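PDB 2OOJ: DUF3224 domain-containing protein from Shewanella oneidensis, which is of unknown function but belongs to the DUF3224 family, grouped with the allene oxide cyclase-like beta barrels. Local coordinates for residues B[4-9]-B[126-131]; B[81-86]-B[96-101]. One frame throughout, in Å; residues are numbered along the deposited sequence.

Interaction 1 of 2, residues B[4-9]-B[126-131]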
# COMPACT_ATOMS: atom_id res chain seq x y z
N MSE B 4 20.68 -9.26 -11.70
CA MSE B 4 20.44 -8.64 -10.42
C MSE B 4 21.42 -9.17 -9.38
O MSE B 4 21.82 -10.32 -9.43
CB MSE B 4 19.05 -9.02 -9.91
CG MSE B 4 17.94 -8.51 -10.71
SE MSE B 4 17.51 -6.70 -10.30
CE MSE B 4 15.96 -6.83 -11.36
N THR B 5 21.76 -8.34 -8.41
CA THR B 5 22.47 -8.76 -7.22
C THR B 5 21.41 -9.06 -6.16
O THR B 5 20.47 -8.27 -5.98
CB THR B 5 23.43 -7.66 -6.73
OG1 THR B 5 24.43 -7.40 -7.73
CG2 THR B 5 24.12 -8.06 -5.42
N LYS B 6 21.54 -10.19 -5.48
CA LYS B 6 20.62 -10.56 -4.40
C LYS B 6 21.40 -10.74 -3.12
O LYS B 6 22.32 -11.57 -3.07
CB LYS B 6 19.87 -11.85 -4.74
CG LYS B 6 18.94 -12.33 -3.60
CD LYS B 6 17.86 -13.27 -4.12
CE LYS B 6 17.40 -14.25 -3.06
NZ LYS B 6 18.21 -15.51 -3.06
N VAL B 7 21.06 -9.93 -2.13
CA VAL B 7 21.69 -9.93 -0.83
C VAL B 7 20.65 -10.29 0.20
O VAL B 7 19.49 -9.95 0.04
CB VAL B 7 22.33 -8.57 -0.46
CG1 VAL B 7 23.50 -8.22 -1.41
CG2 VAL B 7 21.31 -7.44 -0.44
N THR B 8 21.09 -10.98 1.24
CA THR B 8 20.23 -11.48 2.32
C THR B 8 20.80 -11.07 3.67
O THR B 8 22.03 -10.99 3.87
CB THR B 8 20.08 -13.01 2.30
OG1 THR B 8 19.57 -13.41 1.02
CG2 THR B 8 19.06 -13.49 3.40
N GLY B 9 19.92 -10.82 4.62
CA GLY B 9 20.34 -10.34 5.93
C GLY B 9 19.19 -10.20 6.90
O GLY B 9 18.05 -10.38 6.50
N PHE B 126 14.23 -11.92 7.97
CA PHE B 126 15.30 -11.78 7.01
C PHE B 126 14.74 -11.09 5.79
O PHE B 126 13.60 -11.34 5.38
CB PHE B 126 15.85 -13.15 6.59
CG PHE B 126 16.70 -13.80 7.63
CD1 PHE B 126 16.12 -14.50 8.65
CD2 PHE B 126 18.08 -13.69 7.59
CE1 PHE B 126 16.90 -15.09 9.62
CE2 PHE B 126 18.85 -14.28 8.55
CZ PHE B 126 18.25 -14.97 9.58
N TYR B 127 15.57 -10.29 5.18
CA TYR B 127 15.28 -9.68 3.88
C TYR B 127 16.11 -10.39 2.82
O TYR B 127 17.24 -10.85 3.09
CB TYR B 127 15.61 -8.18 3.90
CG TYR B 127 17.07 -7.87 4.07
CD1 TYR B 127 17.94 -7.82 2.97
CD2 TYR B 127 17.58 -7.58 5.33
CE1 TYR B 127 19.27 -7.54 3.15
CE2 TYR B 127 18.91 -7.33 5.52
CZ TYR B 127 19.76 -7.30 4.42
OH TYR B 127 21.09 -7.04 4.63
N GLU B 128 15.54 -10.50 1.62
CA GLU B 128 16.21 -10.96 0.43
C GLU B 128 15.99 -9.85 -0.60
O GLU B 128 14.87 -9.65 -1.03
CB GLU B 128 15.64 -12.28 -0.06
CG GLU B 128 15.92 -13.50 0.84
CD GLU B 128 14.90 -13.72 1.98
OE1 GLU B 128 13.68 -13.62 1.75
OE2 GLU B 128 15.33 -14.03 3.10
N PHE B 129 17.04 -9.12 -0.95
CA PHE B 129 16.90 -7.88 -1.72
C PHE B 129 17.61 -8.04 -3.04
O PHE B 129 18.82 -8.25 -3.06
CB PHE B 129 17.46 -6.70 -0.87
CG PHE B 129 17.27 -5.33 -1.48
CD1 PHE B 129 16.14 -5.01 -2.22
CD2 PHE B 129 18.19 -4.34 -1.23
CE1 PHE B 129 15.99 -3.73 -2.75
CE2 PHE B 129 18.02 -3.07 -1.76
CZ PHE B 129 16.91 -2.78 -2.50
N SER B 130 16.83 -8.03 -4.13
CA SER B 130 17.36 -8.13 -5.49
C SER B 130 17.35 -6.76 -6.12
O SER B 130 16.29 -6.16 -6.31
CB SER B 130 16.51 -9.11 -6.31
OG SER B 130 16.34 -10.28 -5.55
N PHE B 131 18.53 -6.25 -6.46
CA PHE B 131 18.63 -4.91 -6.88
C PHE B 131 19.68 -4.75 -7.99
O PHE B 131 20.50 -5.65 -8.25
CB PHE B 131 18.99 -4.00 -5.70
CG PHE B 131 20.38 -4.18 -5.18
CD1 PHE B 131 20.67 -5.13 -4.24
CD2 PHE B 131 21.40 -3.37 -5.63
CE1 PHE B 131 21.99 -5.31 -3.81
CE2 PHE B 131 22.70 -3.53 -5.20
CZ PHE B 131 22.99 -4.49 -4.28

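Interaction 2 of 2, residues B[81-86]-B[96-101]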
# COMPACT_ATOMS: atom_id res chain seq x y z
N PHE B 81 16.70 5.31 0.06
CA PHE B 81 15.66 5.01 -0.90
C PHE B 81 14.36 4.78 -0.14
O PHE B 81 14.37 4.64 1.10
CB PHE B 81 16.05 3.79 -1.75
CG PHE B 81 16.43 2.59 -0.95
CD1 PHE B 81 17.72 2.43 -0.48
CD2 PHE B 81 15.48 1.62 -0.66
CE1 PHE B 81 18.07 1.32 0.28
CE2 PHE B 81 15.82 0.51 0.07
CZ PHE B 81 17.13 0.36 0.55
N VAL B 82 13.26 4.71 -0.89
CA VAL B 82 11.95 4.39 -0.31
C VAL B 82 11.50 3.01 -0.72
O VAL B 82 11.60 2.65 -1.88
CB VAL B 82 10.88 5.44 -0.72
CG1 VAL B 82 9.40 5.00 -0.30
CG2 VAL B 82 11.24 6.79 -0.07
N LEU B 83 10.98 2.26 0.26
CA LEU B 83 10.32 0.99 0.01
C LEU B 83 8.80 1.10 0.15
O LEU B 83 8.32 1.76 1.05
CB LEU B 83 10.85 -0.08 0.96
CG LEU B 83 12.25 -0.65 0.75
CD1 LEU B 83 12.69 -1.44 1.97
CD2 LEU B 83 12.25 -1.51 -0.51
N GLN B 84 8.07 0.45 -0.75
CA GLN B 84 6.61 0.50 -0.82
C GLN B 84 6.08 -0.88 -0.84
O GLN B 84 6.54 -1.70 -1.66
CB GLN B 84 6.16 1.26 -2.07
CG GLN B 84 4.61 1.52 -2.12
CD GLN B 84 4.24 2.53 -3.19
OE1 GLN B 84 4.68 3.68 -3.15
NE2 GLN B 84 3.40 2.12 -4.13
N HIS B 85 5.20 -1.18 0.12
CA HIS B 85 4.67 -2.51 0.36
C HIS B 85 3.17 -2.63 0.03
O HIS B 85 2.36 -1.78 0.36
CB HIS B 85 4.74 -2.90 1.86
CG HIS B 85 6.06 -2.66 2.53
ND1 HIS B 85 6.62 -3.60 3.36
CD2 HIS B 85 6.87 -1.58 2.60
CE1 HIS B 85 7.72 -3.11 3.90
NE2 HIS B 85 7.91 -1.89 3.44
N PHE B 86 2.80 -3.78 -0.53
CA PHE B 86 1.41 -4.11 -0.70
C PHE B 86 1.33 -5.59 -0.45
O PHE B 86 1.94 -6.36 -1.19
CB PHE B 86 0.99 -3.79 -2.11
CG PHE B 86 -0.42 -4.18 -2.48
CD1 PHE B 86 -0.73 -5.46 -2.87
CD2 PHE B 86 -1.41 -3.20 -2.55
CE1 PHE B 86 -2.02 -5.80 -3.28
CE2 PHE B 86 -2.71 -3.51 -2.97
CZ PHE B 86 -3.01 -4.82 -3.32
N LEU B 96 3.20 -10.79 -1.03
CA LEU B 96 3.75 -9.45 -0.77
C LEU B 96 4.45 -8.93 -2.00
O LEU B 96 5.28 -9.63 -2.56
CB LEU B 96 4.77 -9.50 0.36
CG LEU B 96 5.42 -8.14 0.70
CD1 LEU B 96 4.38 -7.11 1.15
CD2 LEU B 96 6.52 -8.30 1.75
N HIS B 97 4.08 -7.73 -2.43
CA HIS B 97 4.87 -6.96 -3.37
C HIS B 97 5.60 -5.83 -2.62
O HIS B 97 4.97 -5.02 -1.95
CB HIS B 97 4.00 -6.35 -4.45
CG HIS B 97 4.78 -5.58 -5.47
ND1 HIS B 97 5.60 -6.20 -6.39
CD2 HIS B 97 4.95 -4.25 -5.65
CE1 HIS B 97 6.20 -5.28 -7.12
NE2 HIS B 97 5.81 -4.09 -6.71
N LEU B 98 6.91 -5.79 -2.73
CA LEU B 98 7.71 -4.82 -2.00
C LEU B 98 8.80 -4.37 -2.96
O LEU B 98 9.61 -5.18 -3.40
CB LEU B 98 8.32 -5.49 -0.82
CG LEU B 98 9.28 -4.76 0.10
CD1 LEU B 98 8.77 -3.43 0.55
CD2 LEU B 98 9.57 -5.68 1.33
N GLU B 99 8.75 -3.09 -3.33
CA GLU B 99 9.68 -2.55 -4.33
C GLU B 99 10.25 -1.22 -3.90
O GLU B 99 9.65 -0.49 -3.11
CB GLU B 99 9.02 -2.45 -5.70
CG GLU B 99 8.11 -1.31 -5.90
CD GLU B 99 7.60 -1.23 -7.33
OE1 GLU B 99 6.73 -2.03 -7.67
OE2 GLU B 99 8.05 -0.36 -8.10
N VAL B 100 11.42 -0.90 -4.44
CA VAL B 100 11.99 0.44 -4.32
C VAL B 100 11.17 1.37 -5.23
O VAL B 100 10.94 1.04 -6.37
CB VAL B 100 13.47 0.46 -4.77
CG1 VAL B 100 13.95 1.86 -4.92
CG2 VAL B 100 14.36 -0.28 -3.75
N VAL B 101 10.74 2.52 -4.72
CA VAL B 101 9.99 3.46 -5.50
C VAL B 101 11.00 4.05 -6.48
O VAL B 101 12.02 4.59 -6.05
CB VAL B 101 9.33 4.55 -4.66
CG1 VAL B 101 8.58 5.55 -5.53
CG2 VAL B 101 8.32 3.91 -3.66

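Interaction 1 of 2, residues B[4-9]-B[126-131]
Thr-5 to Gly-9 pair with Tyr-127 to Phe-131 in an antiparallel ladder that joins the first strand of the chain, 5-18, to the last, 124-133, and so closes the barrel. Six backbone hydrogen bonds, two each at Thr-5/Phe-131, Val-7/Phe-129 and Gly-9/Tyr-127, fix the register. The face bearing Thr-5, Val-7, Tyr-127, Phe-129 and Phe-131 is mostly aromatic and aliphatic. Tyr-127 has CG between the backbone N and the carbonyl carbon (chi1 65°), and its ring lies across the strand of Gly-9, whose N sits 3.5 Å above the ring plane, over the centre. Any beta carbon on Gly-9 would run into Tyr-127 OH, which is itself engaged by Tyr-40 O and Leu-43 N. At the other end, Phe-131 presents a ring face to Thr-5 CB, a CH-pi contact of 4.2 Å to the ring centroid. Between these rings Val-7 CG2 touches Tyr-127 CE1 at 4.1 Å and Phe-129 CB at 3.9 Å, and meets the edge of the Phe-131 ring. On the reverse face, Lys-6 runs alongside Glu-128 and passes Ser-130 OG with its CD, 3.6 Å away. Lys-6 NZ stays 6.9 Å from Glu-128 OE1, and Glu-128 OE2 bonds to Ser-119 OG. The seam is thus two-sided: aromatic packing secures one face, while the charged pair on the other could interact only weakly, through space.

Interaction 2 of 2, residues B[81-86]-B[96-101]
Gln-84/Glu-99 and Phe-86/His-97 are the hydrogen-bonded pairs of an antiparallel hairpin, each with two backbone bonds, and Val-101 N adds a fifth to Val-82 O at 3.0 Å. On the face that turns into the barrel, Leu-98 CD1 sits over the centre of the His-85 imidazole, a CH-pi contact with CD1 3.3 Å from the ring centroid and only 6° off the normal. The same methyl reaches Leu-83 CB at 4.0 Å. Further along, Val-100 CG2 touches Phe-81 CD2 at 3.8 Å, the two side chains crossing at about a right angle. The imidazole is also gripped at both nitrogens, ND1 by Tyr-64 OH and NE2 by Glu-68 OE2. An alanine at His-85 would probably leave Leu-98 CD1 without its platform and deprive Tyr-64 and Glu-68 of a shared partner. The reverse face, with Gln-84, Phe-86, His-97 and Glu-99, is mixed polar and aromatic and meets the second subunit: Gln-84 NE2 bonds to Gly-87 O of that subunit, and the Phe-86 and His-97 rings meet its His-97 and Phe-86. One hairpin therefore serves two chemistries, an imidazole fixed inside the barrel and, at the dimer interface, a salt bridge from Glu-99 OE2 to Arg-95 of the second subunit.

How the interactions relate
From the N terminus, residues 4-9 open the first strand, and the chain must travel through most of its length before 126-131 comes back to pair with them; interaction 1 therefore closes a loop of 116 residues. Interaction 2 is nested inside that loop, a local hairpin in which 81-86 and 96-101 are separated by nine residues. Strand 112-121 links the two, bonding through its backbone to 96-101 on one side and 126-131 on the other. The contacts also meet within the barrel, where Phe-129 CZ packs on Val-100 CG2 at 3.8 Å. Terminal seam and dimer-facing hairpin thus share one curled antiparallel sheet, their centres about 13 Å apart.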